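Phospholethanolamine N-methyltransferase 2 (Haemonchus contortus, PDB 4KRI) probably methylates phosphomonomethylethanolamine and its dimethyl product with S-adenosylmethionine as donor, completing the last steps of nematode phosphocholine synthesis. Local coordinates at residues P4-Q9 and V144-Y149; R8-C13 and D156-L161; T325-G330 and H422-F427. All blocks are in the same frame, centred on the assembly; numbering follows the deposited sequence.

Contact 1: P4-Q9 and V144-Y149; sequences PAVERQ and VLDSVY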
loop_
_atom_site.group_PDB
_atom_site.type_symbol
_atom_site.label_atom_id
_atom_site.label_comp_id
_atom_site.label_asym_id
_atom_site.label_seq_id
_atom_site.Cartn_x
_atom_site.Cartn_y
_atom_site.Cartn_z
ATOM N N PRO A 4 -5.380 10.840 -23.485
ATOM C CA PRO A 4 -5.584 9.411 -23.778
ATOM C C PRO A 4 -4.743 8.450 -22.943
ATOM O O PRO A 4 -5.113 7.283 -22.797
ATOM C CB PRO A 4 -5.215 9.295 -25.266
ATOM C CG PRO A 4 -4.739 10.666 -25.682
ATOM C CD PRO A 4 -5.344 11.626 -24.731
ATOM N N ALA A 5 -3.626 8.925 -22.395
ATOM C CA ALA A 5 -2.834 8.113 -21.478
ATOM C C ALA A 5 -3.668 7.626 -20.296
ATOM O O ALA A 5 -3.409 6.546 -19.753
ATOM C CB ALA A 5 -1.606 8.888 -20.987
ATOM N N VAL A 6 -4.669 8.409 -19.890
ATOM C CA VAL A 6 -5.498 8.004 -18.757
ATOM C C VAL A 6 -6.318 6.752 -19.054
ATOM O O VAL A 6 -6.354 5.815 -18.247
ATOM C CB VAL A 6 -6.446 9.118 -18.323
ATOM C CG1 VAL A 6 -7.352 8.616 -17.209
ATOM C CG2 VAL A 6 -5.645 10.294 -17.833
ATOM N N GLU A 7 -6.985 6.731 -20.205
ATOM C CA GLU A 7 -7.796 5.569 -20.554
ATOM C C GLU A 7 -6.939 4.320 -20.717
ATOM O O GLU A 7 -7.370 3.217 -20.375
ATOM C CB GLU A 7 -8.638 5.831 -21.807
ATOM C CG GLU A 7 -9.845 6.710 -21.550
ATOM C CD GLU A 7 -9.500 8.174 -21.394
ATOM O OE1 GLU A 7 -8.549 8.637 -22.053
ATOM O OE2 GLU A 7 -10.189 8.868 -20.618
ATOM N N ARG A 8 -5.719 4.485 -21.226
ATOM C CA ARG A 8 -4.831 3.338 -21.326
ATOM C C ARG A 8 -4.489 2.796 -19.946
ATOM O O ARG A 8 -4.439 1.582 -19.754
ATOM C CB ARG A 8 -3.579 3.665 -22.141
ATOM C CG ARG A 8 -3.907 3.783 -23.637
ATOM C CD ARG A 8 -2.672 3.923 -24.489
ATOM N NE ARG A 8 -1.776 2.782 -24.351
ATOM C CZ ARG A 8 -1.775 1.718 -25.149
ATOM N NH1 ARG A 8 -2.638 1.626 -26.161
ATOM N NH2 ARG A 8 -0.902 0.743 -24.939
ATOM N N GLN A 9 -4.295 3.687 -18.976
ATOM C CA GLN A 9 -3.999 3.225 -17.624
ATOM C C GLN A 9 -5.201 2.512 -16.988
ATOM O O GLN A 9 -5.024 1.526 -16.264
ATOM C CB GLN A 9 -3.508 4.386 -16.735
ATOM C CG GLN A 9 -2.926 3.896 -15.424
ATOM C CD GLN A 9 -2.622 4.997 -14.422
ATOM O OE1 GLN A 9 -2.669 6.192 -14.740
ATOM N NE2 GLN A 9 -2.307 4.593 -13.194
ATOM N N VAL A 144 -3.888 8.128 -10.917
ATOM C CA VAL A 144 -3.839 8.404 -12.344
ATOM C C VAL A 144 -2.532 9.134 -12.637
ATOM O O VAL A 144 -2.311 10.245 -12.150
ATOM C CB VAL A 144 -5.012 9.302 -12.791
ATOM C CG1 VAL A 144 -4.924 9.583 -14.299
ATOM C CG2 VAL A 144 -6.320 8.630 -12.454
ATOM N N LEU A 145 -1.649 8.509 -13.406
ATOM C CA LEU A 145 -0.291 9.044 -13.551
ATOM C C LEU A 145 -0.256 10.297 -14.426
ATOM O O LEU A 145 0.561 11.201 -14.201
ATOM C CB LEU A 145 0.672 7.958 -14.065
ATOM C CG LEU A 145 0.884 6.840 -13.043
ATOM C CD1 LEU A 145 1.685 5.697 -13.644
ATOM C CD2 LEU A 145 1.579 7.379 -11.806
ATOM N N ASP A 146 -1.150 10.367 -15.406
ATOM C CA ASP A 146 -1.243 11.550 -16.239
ATOM C C ASP A 146 -1.462 12.758 -15.347
ATOM O O ASP A 146 -0.926 13.838 -15.594
ATOM C CB ASP A 146 -2.413 11.399 -17.205
ATOM C CG ASP A 146 -2.444 12.469 -18.243
ATOM O OD1 ASP A 146 -1.677 12.358 -19.230
ATOM O OD2 ASP A 146 -3.244 13.423 -18.083
ATOM N N SER A 147 -2.252 12.576 -14.302
ATOM C CA SER A 147 -2.606 13.715 -13.458
ATOM C C SER A 147 -1.419 14.163 -12.616
ATOM O O SER A 147 -1.258 15.352 -12.354
ATOM C CB SER A 147 -3.804 13.361 -12.574
ATOM O OG SER A 147 -4.935 13.132 -13.395
ATOM N N VAL A 148 -0.577 13.214 -12.208
ATOM C CA VAL A 148 0.636 13.578 -11.486
ATOM C C VAL A 148 1.575 14.382 -12.374
ATOM O O VAL A 148 2.085 15.447 -11.983
ATOM C CB VAL A 148 1.386 12.320 -10.988
ATOM C CG1 VAL A 148 2.725 12.731 -10.369
ATOM C CG2 VAL A 148 0.535 11.559 -9.957
ATOM N N TYR A 149 1.803 13.884 -13.584
ATOM C CA TYR A 149 2.860 14.434 -14.427
ATOM C C TYR A 149 2.479 15.694 -15.198
ATOM O O TYR A 149 3.358 16.462 -15.559
ATOM C CB TYR A 149 3.377 13.367 -15.397
ATOM C CG TYR A 149 3.943 12.169 -14.664
ATOM C CD1 TYR A 149 4.859 12.329 -13.638
ATOM C CD2 TYR A 149 3.559 10.884 -15.008
ATOM C CE1 TYR A 149 5.377 11.227 -12.968
ATOM C CE2 TYR A 149 4.065 9.784 -14.344
ATOM C CZ TYR A 149 4.979 9.958 -13.331
ATOM O OH TYR A 149 5.493 8.847 -12.669
HETATM O O HOH W 1 -2.129 7.824 -16.804
#
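Gln9 reaches the start of helix 145-151 because its CG lies anti to the backbone N (chi1 -168°) and the chain runs on extended beyond it, carrying the amide across to Val144 and Leu145. Val6, one turn earlier, holds CG1 anti to its own N, which turns CG2 away from the carbonyl carbon and against the CB of Asp146.

The polar centre of the contact is Gln9 OE1. It accepts the backbone N-H of Leu145 at 2.9 Å in a nearly straight bond, 171° at the hydrogen, and the donor lies in the carbonyl plane on a lone pair of OE1. A water gives the same oxygen a second hydrogen bond, 2.7 Å from OE1, and accepts the N-H of Asp146. Two N-H groups of the first turn, which have no partner earlier in their own helix, are thus satisfied by a single side-chain oxygen, one directly and one through water. The other end of the amide, NE2, donates to the carbonyl of Glu143, so both ends of the group are gripped and its rotation is fixed.

Beside this bond the packing is mostly apolar. Val6 CG2 stands 3.5 Å from Asp146 CB and 3.7 Å from Val144 CG1, the side chains crossing at about a right angle. Toward the outside, Ala5 CB makes a van der Waals approach to the carboxylate, 3.9 Å from Asp146 OD1. Arg103 of strand 98-105 also touches both valines.

The two helix axes run at 142° to each other, 9.8 Å apart at their closest. The arrangement exemplifies a helix N-terminus, with Val144 at the N-cap position, whose first amide groups are met by a glutamine of another helix.

Contact 2: R8-C13 and D156-L161; sequences RQLIEC and DFIWTL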
loop_
_atom_site.group_PDB
_atom_site.type_symbol
_atom_site.label_atom_id
_atom_site.label_comp_id
_atom_site.label_asym_id
_atom_site.label_seq_id
_atom_site.Cartn_x
_atom_site.Cartn_y
_atom_site.Cartn_z
ATOM N N ARG A 8 -5.719 4.485 -21.226
ATOM C CA ARG A 8 -4.831 3.338 -21.326
ATOM C C ARG A 8 -4.489 2.796 -19.946
ATOM O O ARG A 8 -4.439 1.582 -19.754
ATOM C CB ARG A 8 -3.579 3.665 -22.141
ATOM C CG ARG A 8 -3.907 3.783 -23.637
ATOM C CD ARG A 8 -2.672 3.923 -24.489
ATOM N NE ARG A 8 -1.776 2.782 -24.351
ATOM C CZ ARG A 8 -1.775 1.718 -25.149
ATOM N NH1 ARG A 8 -2.638 1.626 -26.161
ATOM N NH2 ARG A 8 -0.902 0.743 -24.939
ATOM N N GLN A 9 -4.295 3.687 -18.976
ATOM C CA GLN A 9 -3.999 3.225 -17.624
ATOM C C GLN A 9 -5.201 2.512 -16.988
ATOM O O GLN A 9 -5.024 1.526 -16.264
ATOM C CB GLN A 9 -3.508 4.386 -16.735
ATOM C CG GLN A 9 -2.926 3.896 -15.424
ATOM C CD GLN A 9 -2.622 4.997 -14.422
ATOM O OE1 GLN A 9 -2.669 6.192 -14.740
ATOM N NE2 GLN A 9 -2.307 4.593 -13.194
ATOM N N LEU A 10 -6.418 2.989 -17.267
ATOM C CA LEU A 10 -7.611 2.329 -16.733
ATOM C C LEU A 10 -7.677 0.886 -17.219
ATOM O O LEU A 10 -8.000 -0.022 -16.446
ATOM C CB LEU A 10 -8.895 3.069 -17.128
ATOM C CG LEU A 10 -9.052 4.464 -16.534
ATOM C CD1 LEU A 10 -10.414 5.030 -16.878
ATOM C CD2 LEU A 10 -8.861 4.411 -15.035
ATOM N N ILE A 11 -7.367 0.679 -18.497
ATOM C CA ILE A 11 -7.401 -0.670 -19.068
ATOM C C ILE A 11 -6.241 -1.516 -18.552
ATOM O O ILE A 11 -6.390 -2.730 -18.360
ATOM C CB ILE A 11 -7.422 -0.626 -20.622
ATOM C CG1 ILE A 11 -8.659 0.122 -21.111
ATOM C CG2 ILE A 11 -7.392 -2.027 -21.219
ATOM C CD1 ILE A 11 -9.916 -0.290 -20.401
ATOM N N GLU A 12 -5.095 -0.893 -18.292
ATOM C CA GLU A 12 -3.995 -1.635 -17.672
ATOM C C GLU A 12 -4.389 -2.148 -16.286
ATOM O O GLU A 12 -4.059 -3.279 -15.924
ATOM C CB GLU A 12 -2.720 -0.780 -17.585
ATOM C CG GLU A 12 -2.079 -0.519 -18.942
ATOM C CD GLU A 12 -1.176 0.709 -18.932
ATOM O OE1 GLU A 12 -1.037 1.335 -17.858
ATOM O OE2 GLU A 12 -0.607 1.033 -19.994
ATOM N N CYS A 13 -5.097 -1.319 -15.520
ATOM C CA CYS A 13 -5.605 -1.739 -14.213
ATOM C C CYS A 13 -6.512 -2.963 -14.324
ATOM O O CYS A 13 -6.442 -3.880 -13.491
ATOM C CB CYS A 13 -6.345 -0.597 -13.526
ATOM S SG CYS A 13 -5.253 0.740 -12.967
ATOM N N ASP A 156 -5.891 11.870 -7.845
ATOM C CA ASP A 156 -6.802 11.390 -8.881
ATOM C C ASP A 156 -6.690 9.866 -8.797
ATOM O O ASP A 156 -5.641 9.304 -9.105
ATOM C CB ASP A 156 -6.347 11.944 -10.243
ATOM C CG ASP A 156 -7.401 11.819 -11.319
ATOM O OD1 ASP A 156 -8.456 11.188 -11.058
ATOM O OD2 ASP A 156 -7.176 12.350 -12.442
ATOM N N PHE A 157 -7.738 9.194 -8.322
ATOM C CA PHE A 157 -7.595 7.771 -7.955
ATOM C C PHE A 157 -8.317 6.780 -8.867
ATOM O O PHE A 157 -9.333 7.109 -9.469
ATOM C CB PHE A 157 -8.052 7.572 -6.513
ATOM C CG PHE A 157 -7.193 8.284 -5.516
ATOM C CD1 PHE A 157 -5.909 7.839 -5.254
ATOM C CD2 PHE A 157 -7.660 9.419 -4.867
ATOM C CE1 PHE A 157 -5.104 8.485 -4.326
ATOM C CE2 PHE A 157 -6.864 10.086 -3.947
ATOM C CZ PHE A 157 -5.580 9.613 -3.675
ATOM N N ILE A 158 -7.769 5.571 -8.959
ATOM C CA ILE A 158 -8.398 4.453 -9.656
ATOM C C ILE A 158 -8.533 3.313 -8.663
ATOM O O ILE A 158 -7.531 2.830 -8.138
ATOM C CB ILE A 158 -7.527 3.947 -10.801
ATOM C CG1 ILE A 158 -7.213 5.089 -11.777
ATOM C CG2 ILE A 158 -8.223 2.788 -11.536
ATOM C CD1 ILE A 158 -6.068 4.758 -12.730
ATOM N N TRP A 159 -9.758 2.877 -8.398
ATOM C CA TRP A 159 -9.949 1.679 -7.580
ATOM C C TRP A 159 -10.096 0.483 -8.495
ATOM O O TRP A 159 -10.786 0.551 -9.502
ATOM C CB TRP A 159 -11.231 1.789 -6.731
ATOM C CG TRP A 159 -11.138 2.680 -5.535
ATOM C CD1 TRP A 159 -10.955 2.295 -4.235
ATOM C CD2 TRP A 159 -11.256 4.103 -5.517
ATOM N NE1 TRP A 159 -10.947 3.404 -3.410
ATOM C CE2 TRP A 159 -11.123 4.524 -4.177
ATOM C CE3 TRP A 159 -11.457 5.071 -6.508
ATOM C CZ2 TRP A 159 -11.186 5.869 -3.803
ATOM C CZ3 TRP A 159 -11.514 6.399 -6.138
ATOM C CH2 TRP A 159 -11.376 6.785 -4.798
ATOM N N THR A 160 -9.471 -0.625 -8.129
ATOM C CA THR A 160 -9.695 -1.894 -8.812
ATOM C C THR A 160 -10.358 -2.801 -7.791
ATOM O O THR A 160 -9.754 -3.101 -6.767
ATOM C CB THR A 160 -8.355 -2.541 -9.240
ATOM O OG1 THR A 160 -7.685 -1.688 -10.185
ATOM C CG2 THR A 160 -8.609 -3.884 -9.915
ATOM N N LEU A 161 -11.591 -3.229 -8.066
ATOM C CA LEU A 161 -12.365 -4.062 -7.129
ATOM C C LEU A 161 -12.976 -5.228 -7.892
ATOM O O LEU A 161 -13.188 -5.130 -9.097
ATOM C CB LEU A 161 -13.493 -3.224 -6.513
ATOM C CG LEU A 161 -13.109 -1.892 -5.859
ATOM C CD1 LEU A 161 -14.358 -1.056 -5.573
ATOM C CD2 LEU A 161 -12.331 -2.129 -4.582
HETATM O O HOH W 2 -5.451 -2.931 -11.038
#
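Leu10 and Cys13 make with Ile158 and Thr160 a buried helix-on-strand contact, in which helix 5-18 lies over one side of strand 156-166 in the N-terminal part of the chain. The local axes run in nearly the same direction, 25° apart, at a separation of 9.6 Å, the spacing that a layer of interlocked side chains sets between a helix and a sheet.

Ile158 carries most of the contact. Its CG1 is anti to the carbonyl carbon (chi1 -57°), and a nearly extended chi2 of 165° then sends CD1 out toward the helix. There CD1 meets Leu10 CD2 at 3.6 Å, while on another flank it rests against the Gln9 amide, whose NE2, already bonded to Glu143 O, is 3.8 Å from CD1. The other branch of the isoleucine, CG2, faces the sulphur of Cys13, with SG at 3.9 Å. Three side chains from just over one helical turn therefore meet the helix-facing branches of one isoleucine.

One residue pair further along, the contact becomes polar. Thr160 OG1 lies 3.8 Å from Cys13 CB, and a water joins the backbone carbonyl of Cys13 to the hydroxyl of Thr160: it donates to Cys13 O at 2.8 Å and is hydrogen-bonded to Thr160 OG1 at 2.7 Å. Through this bridge the threonine hydroxyl, buried beside the helix, finds a polar partner.

Strand 156-166 runs between strands 98-105 and 132-143, antiparallel to both, and Ile101 of the former touches Ile158 and Thr160 while Arg103 touches Leu10. Trp159 points away from helix 5-18, and its ring packs on helix 114-124, so that this strand is sandwiched between one helix on each side.

Contact 3: T325-G330 and H422-F427; sequences TMYGVG and HNWNFF. With 1SH (2-(methylamino)ethyl dihydrogen phosphate), chain E.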
loop_
_atom_site.group_PDB
_atom_site.type_symbol
_atom_site.label_atom_id
_atom_site.label_comp_id
_atom_site.label_asym_id
_atom_site.label_seq_id
_atom_site.Cartn_x
_atom_site.Cartn_y
_atom_site.Cartn_z
ATOM N N THR A 325 15.138 -4.143 5.864
ATOM C CA THR A 325 15.352 -4.258 7.304
ATOM C C THR A 325 14.045 -4.727 7.917
ATOM O O THR A 325 12.984 -4.422 7.403
ATOM C CB THR A 325 15.826 -2.941 7.976
ATOM O OG1 THR A 325 14.745 -1.998 8.016
ATOM C CG2 THR A 325 17.018 -2.340 7.226
ATOM N N MET A 326 14.117 -5.491 9.009
ATOM C CA MET A 326 12.892 -6.043 9.576
ATOM C C MET A 326 13.083 -6.369 11.044
ATOM O O MET A 326 14.206 -6.614 11.477
ATOM C CB MET A 326 12.502 -7.320 8.817
ATOM C CG MET A 326 13.519 -8.436 8.993
ATOM S SD MET A 326 13.478 -9.814 7.809
ATOM C CE MET A 326 15.061 -9.557 6.998
ATOM N N TYR A 327 11.997 -6.384 11.810
ATOM C CA TYR A 327 12.047 -7.025 13.127
ATOM C C TYR A 327 12.237 -8.512 12.870
ATOM O O TYR A 327 11.614 -9.062 11.955
ATOM C CB TYR A 327 10.733 -6.814 13.895
ATOM C CG TYR A 327 10.503 -5.428 14.485
ATOM C CD1 TYR A 327 11.445 -4.416 14.358
ATOM C CD2 TYR A 327 9.330 -5.145 15.191
ATOM C CE1 TYR A 327 11.216 -3.144 14.908
ATOM C CE2 TYR A 327 9.104 -3.890 15.759
ATOM C CZ TYR A 327 10.047 -2.897 15.612
ATOM O OH TYR A 327 9.809 -1.656 16.173
ATOM N N GLY A 328 13.090 -9.161 13.658
ATOM C CA GLY A 328 13.266 -10.602 13.567
ATOM C C GLY A 328 13.294 -11.238 14.941
ATOM O O GLY A 328 13.187 -10.547 15.957
ATOM N N VAL A 329 13.433 -12.559 14.982
ATOM C CA VAL A 329 13.524 -13.247 16.266
ATOM C C VAL A 329 14.967 -13.694 16.495
ATOM O O VAL A 329 15.658 -14.114 15.558
ATOM C CB VAL A 329 12.538 -14.435 16.354
ATOM C CG1 VAL A 329 12.790 -15.443 15.247
ATOM C CG2 VAL A 329 12.610 -15.102 17.722
ATOM N N GLY A 330 15.422 -13.562 17.739
ATOM C CA GLY A 330 16.778 -13.913 18.113
ATOM C C GLY A 330 16.877 -15.364 18.530
ATOM O O GLY A 330 15.987 -16.173 18.238
ATOM N N HIS A 422 13.937 -10.238 20.638
ATOM C CA HIS A 422 13.675 -9.244 19.594
ATOM C C HIS A 422 14.991 -8.863 18.922
ATOM O O HIS A 422 15.909 -8.389 19.585
ATOM C CB HIS A 422 13.051 -8.006 20.252
ATOM C CG HIS A 422 12.410 -7.051 19.299
ATOM N ND1 HIS A 422 11.309 -6.291 19.633
ATOM C CD2 HIS A 422 12.729 -6.705 18.023
ATOM C CE1 HIS A 422 10.970 -5.530 18.608
ATOM N NE2 HIS A 422 11.815 -5.763 17.622
ATOM N N ASN A 423 15.088 -9.070 17.610
ATOM C CA ASN A 423 16.264 -8.642 16.867
ATOM C C ASN A 423 15.877 -7.670 15.752
ATOM O O ASN A 423 14.712 -7.604 15.344
ATOM C CB ASN A 423 17.000 -9.848 16.253
ATOM C CG ASN A 423 17.911 -10.564 17.238
ATOM O OD1 ASN A 423 17.818 -10.373 18.456
ATOM N ND2 ASN A 423 18.795 -11.405 16.713
ATOM N N TRP A 424 16.857 -6.920 15.255
ATOM C CA TRP A 424 16.609 -5.997 14.146
ATOM C C TRP A 424 17.567 -6.404 13.046
ATOM O O TRP A 424 18.786 -6.243 13.188
ATOM C CB TRP A 424 16.850 -4.547 14.567
ATOM C CG TRP A 424 16.399 -3.543 13.518
ATOM C CD1 TRP A 424 15.277 -3.623 12.743
ATOM C CD2 TRP A 424 17.081 -2.342 13.114
ATOM N NE1 TRP A 424 15.207 -2.531 11.901
ATOM C CE2 TRP A 424 16.309 -1.738 12.105
ATOM C CE3 TRP A 424 18.273 -1.720 13.515
ATOM C CZ2 TRP A 424 16.682 -0.536 11.487
ATOM C CZ3 TRP A 424 18.645 -0.524 12.904
ATOM C CH2 TRP A 424 17.852 0.051 11.898
ATOM N N ASN A 425 17.022 -6.963 11.965
ATOM C CA ASN A 425 17.832 -7.628 10.949
ATOM C C ASN A 425 17.921 -6.881 9.620
ATOM O O ASN A 425 16.979 -6.201 9.224
ATOM C CB ASN A 425 17.293 -9.036 10.695
ATOM C CG ASN A 425 17.541 -9.972 11.862
ATOM O OD1 ASN A 425 18.476 -9.772 12.641
ATOM N ND2 ASN A 425 16.720 -11.011 11.976
ATOM N N PHE A 426 19.056 -7.048 8.945
ATOM C CA PHE A 426 19.337 -6.452 7.642
ATOM C C PHE A 426 19.549 -7.574 6.621
ATOM O O PHE A 426 20.209 -8.575 6.911
ATOM C CB PHE A 426 20.612 -5.609 7.753
ATOM C CG PHE A 426 21.135 -5.091 6.433
ATOM C CD1 PHE A 426 20.779 -3.831 5.992
ATOM C CD2 PHE A 426 22.013 -5.845 5.662
ATOM C CE1 PHE A 426 21.257 -3.340 4.787
ATOM C CE2 PHE A 426 22.498 -5.369 4.460
ATOM C CZ PHE A 426 22.119 -4.111 4.018
ATOM N N PHE A 427 18.981 -7.416 5.435
ATOM C CA PHE A 427 19.181 -8.361 4.345
ATOM C C PHE A 427 19.348 -7.579 3.045
ATOM O O PHE A 427 18.591 -6.650 2.774
ATOM C CB PHE A 427 17.986 -9.315 4.239
ATOM C CG PHE A 427 17.830 -9.953 2.886
ATOM C CD1 PHE A 427 18.697 -10.957 2.464
ATOM C CD2 PHE A 427 16.801 -9.565 2.047
ATOM C CE1 PHE A 427 18.549 -11.539 1.207
ATOM C CE2 PHE A 427 16.649 -10.137 0.787
ATOM C CZ PHE A 427 17.521 -11.129 0.370
HETATM O O4 1SH E . 7.757 -1.435 17.717
HETATM P P1 1SH E . 6.285 -1.627 17.361
HETATM O O1 1SH E . 5.862 -3.036 17.489
HETATM O O3 1SH E . 5.405 -0.713 18.296
HETATM O O2 1SH E . 6.085 -1.212 15.846
HETATM C C1 1SH E . 6.518 -0.018 15.447
HETATM C C2 1SH E . 6.497 0.229 13.944
HETATM N N1 1SH E . 7.385 -0.560 13.137
HETATM C C3 1SH E . 7.084 -0.293 11.777
HETATM O O HOH W 3 17.526 -13.245 13.732
#
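Tyr327 and His422 sit on an antiparallel strand pair, 320-329 with 422-430, at the substrate side of a Rossmann-type methyltransferase domain. Four backbone hydrogen bonds join the segments, two each through the hydrogen-bonded pairs Met326-Asn425 and Gly328-Asn423. Three of the four are nearly straight, at least 168° at the hydrogen; in the Gly328 pair the donors stand above the carbonyl planes, while Met326 N lies in that of Asn425. Just beyond the Met326 pair, Thr325 CA lies 3.2 Å from Asn425 O in a CA-H...O contact.

Aromatic packing covers the face bearing Tyr327, Trp424 and His422. The histidine presents its edge to the tyrosine ring in a T-shaped pair, planes at 70° and centroids 4.5 Å apart, with NE2 over the ring centre. CG of His422, anti to the backbone N (chi1 -165°), lies on the tyrosine side of CB. Trp424 CD1 lies at the edge of the same tyrosine ring, and Phe376 meets all three rings. The indole NE1 and Thr325 OG1 share one partner, Asp297 OD1 of the ligand pocket.

On the face bearing Met326 and Asn425, Met326 CE touches Phe427 CB at 4.0 Å, and a water accepts from Asn425 ND2 and donates to Val329 O.

Ligand binding completes the account. Tyr193, Tyr341, Arg345, Tyr347 and Lys413 also hydrogen-bond the bound phosphomonomethylethanolamine, while from this strand Tyr327 OH donates to its O4 at 2.6 Å, with O4 in the plane of the ring at its edge.

Overall arrangement
Contacts 1 and 2 are neighbours, their centres 9 Å apart, and both use helix 5-18; Gln9 serves each, with its amide oxygen in one and with NE2 and CD packed against Ile158 in the other. They join where Ser147 OG meets Asp156 OD2 and Val144 N meets Asp156 O. Contact 1 is partly buried and relies on a side-chain-to-backbone hydrogen bond and water; contact 2 is buried and mostly apolar. Contact 3 lies about 36 Å from contact 2, centre to centre, on the opposite side of the chain's centre. Also buried, it differs in chemistry: backbone pairing carries it, and its aromatic face reaches the bound phosphomonomethylethanolamine, probably a substrate, whereas the other two are structural packing.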